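Local coordinates for protein BA42 (Bizionia argentinensis, PDB 4OA3) that is of unknown function but binds calcium ions and consists of a single stand-alone TPM domain, at residues 103-107 with 108-112. Numbering follows the deposited sequence.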
loop_
_atom_site.group_PDB
_atom_site.type_symbol
_atom_site.label_atom_id
_atom_site.label_comp_id
_atom_site.label_asym_id
_atom_site.label_seq_id
_atom_site.Cartn_x
_atom_site.Cartn_y
_atom_site.Cartn_z
ATOM N N LEU A 103 3.925 -13.802 -3.615
ATOM C CA LEU A 103 3.535 -15.191 -3.396
ATOM C C LEU A 103 2.141 -15.444 -3.916
ATOM O O LEU A 103 1.869 -16.483 -4.523
ATOM C CB LEU A 103 3.612 -15.514 -1.910
ATOM C CG LEU A 103 3.136 -16.910 -1.496
ATOM C CD1 LEU A 103 3.994 -18.021 -2.150
ATOM C CD2 LEU A 103 3.150 -17.049 0.009
ATOM N N GLN A 104 1.215 -14.503 -3.667
ATOM C CA GLN A 104 -0.142 -14.689 -4.122
ATOM C C GLN A 104 -0.304 -14.305 -5.581
ATOM O O GLN A 104 -1.022 -15.001 -6.286
ATOM C CB GLN A 104 -1.107 -13.871 -3.266
ATOM C CG GLN A 104 -1.068 -14.188 -1.784
ATOM C CD GLN A 104 -1.310 -15.649 -1.539
ATOM O OE1 GLN A 104 -2.186 -16.268 -2.160
ATOM N NE2 GLN A 104 -0.496 -16.241 -0.677
ATOM N N PHE A 105 0.371 -13.249 -6.043
ATOM C CA PHE A 105 0.246 -12.842 -7.450
ATOM C C PHE A 105 0.749 -13.915 -8.396
ATOM O O PHE A 105 0.115 -14.125 -9.420
ATOM C CB PHE A 105 0.987 -11.526 -7.737
ATOM C CG PHE A 105 0.336 -10.226 -7.339
ATOM C CD1 PHE A 105 -0.831 -10.210 -6.583
ATOM C CD2 PHE A 105 0.869 -9.013 -7.752
ATOM C CE1 PHE A 105 -1.449 -9.001 -6.256
ATOM C CE2 PHE A 105 0.270 -7.810 -7.389
ATOM C CZ PHE A 105 -0.875 -7.814 -6.623
ATOM N N LYS A 106 1.810 -14.651 -8.025
ATOM C CA LYS A 106 2.334 -15.711 -8.894
ATOM C C LYS A 106 1.387 -16.898 -8.999
ATOM O O LYS A 106 1.505 -17.662 -9.952
ATOM C CB LYS A 106 3.758 -16.116 -8.507
ATOM C CG LYS A 106 3.885 -17.163 -7.438
ATOM C CD LYS A 106 5.239 -17.066 -6.753
ATOM C CE LYS A 106 5.704 -18.389 -6.202
ATOM N NZ LYS A 106 6.957 -18.260 -5.409
ATOM N N GLN A 107 0.417 -17.034 -8.067
ATOM C CA GLN A 107 -0.607 -18.066 -8.088
ATOM C C GLN A 107 -1.965 -17.594 -8.660
ATOM O O GLN A 107 -2.932 -18.349 -8.612
ATOM C CB GLN A 107 -0.866 -18.563 -6.663
ATOM C CG GLN A 107 0.325 -19.201 -5.992
ATOM C CD GLN A 107 -0.054 -19.627 -4.605
ATOM O OE1 GLN A 107 -0.680 -20.671 -4.402
ATOM N NE2 GLN A 107 0.327 -18.848 -3.606
ATOM N N GLY A 108 -2.048 -16.353 -9.126
ATOM C CA GLY A 108 -3.289 -15.795 -9.652
ATOM C C GLY A 108 -4.271 -15.347 -8.586
ATOM O O GLY A 108 -5.467 -15.215 -8.860
ATOM N N ASN A 109 -3.784 -15.097 -7.356
ATOM C CA ASN A 109 -4.645 -14.697 -6.242
ATOM C C ASN A 109 -4.443 -13.214 -6.013
ATOM O O ASN A 109 -3.757 -12.796 -5.094
ATOM C CB ASN A 109 -4.293 -15.488 -4.998
ATOM C CG ASN A 109 -4.476 -16.969 -5.125
ATOM O OD1 ASN A 109 -5.305 -17.444 -5.909
ATOM N ND2 ASN A 109 -3.714 -17.725 -4.333
ATOM N N PHE A 110 -5.018 -12.411 -6.909
ATOM C CA PHE A 110 -4.833 -10.970 -6.898
ATOM C C PHE A 110 -5.343 -10.296 -5.621
ATOM O O PHE A 110 -4.587 -9.590 -4.957
ATOM C CB PHE A 110 -5.496 -10.395 -8.153
ATOM C CG PHE A 110 -5.222 -8.937 -8.396
ATOM C CD1 PHE A 110 -3.955 -8.504 -8.759
ATOM C CD2 PHE A 110 -6.255 -8.015 -8.401
ATOM C CE1 PHE A 110 -3.710 -7.152 -9.005
ATOM C CE2 PHE A 110 -6.010 -6.668 -8.683
ATOM C CZ PHE A 110 -4.736 -6.243 -8.937
ATOM N N LYS A 111 -6.588 -10.550 -5.250
ATOM C CA LYS A 111 -7.143 -10.009 -4.008
ATOM C C LYS A 111 -6.300 -10.430 -2.814
ATOM O O LYS A 111 -5.891 -9.601 -2.001
ATOM C CB LYS A 111 -8.615 -10.436 -3.805
ATOM C CG LYS A 111 -9.249 -9.945 -2.495
ATOM C CD LYS A 111 -9.932 -11.042 -1.693
ATOM C CE LYS A 111 -8.975 -11.921 -0.946
ATOM N NZ LYS A 111 -9.695 -13.000 -0.222
ATOM N N GLN A 112 -5.990 -11.731 -2.709
ATOM C CA GLN A 112 -5.245 -12.196 -1.551
ATOM C C GLN A 112 -3.846 -11.603 -1.443
ATOM O O GLN A 112 -3.359 -11.359 -0.338
ATOM C CB GLN A 112 -5.164 -13.741 -1.521
ATOM C CG GLN A 112 -4.904 -14.275 -0.125
ATOM C CD GLN A 112 -6.016 -13.909 0.838
ATOM O OE1 GLN A 112 -7.200 -14.134 0.560
ATOM N NE2 GLN A 112 -5.673 -13.309 1.964
#
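Q104 and N109 meet twice across the tight turn between helices 95-105 and 110-128 of the TPM domain, a worked example of how a Schellman motif ends one helix while a side-chain bond ties its last turn to the residue that precedes the next helix. G108 carries the positive phi, which favours glycine. Its N donates to F105 O, closing a type I turn from F105 to G108, and N109 N reaches back to Q104 O at 3.0 Å. That carbonyl also accepts from Q107 N, on the opposite face of its plane.

The side chain of Q104 repeats the link farther out. Its CB lies 3.4 Å from N109 O, CG packs against the backbone carbonyl of Q112, and CD lies 4.1 Å from CG of Q112. A bend about CB-CG (chi2 -56°) then brings OE1 beside N109, where it accepts from ND2 in a nearly straight bond of 3.0 Å. The donor lies almost in line with the CD=OE1 bond, and the two amide planes are only 11° apart. Q112 runs alongside Q104, its CG 3.9 Å from the same OE1, while its own NE2 bonds to D116.

On another side of the turn, the rings of F105 and F110 meet, CE1 of F105 3.6 Å from CD1 of F110. Their planes are 24° apart but displaced along each other, so overlap is slight. F77 meets F105 nearly at right angles, and F8, L9 and V72 touch F110. At its edge, near the ring plane, F105 CE1 lies 3.4 Å from F110 O.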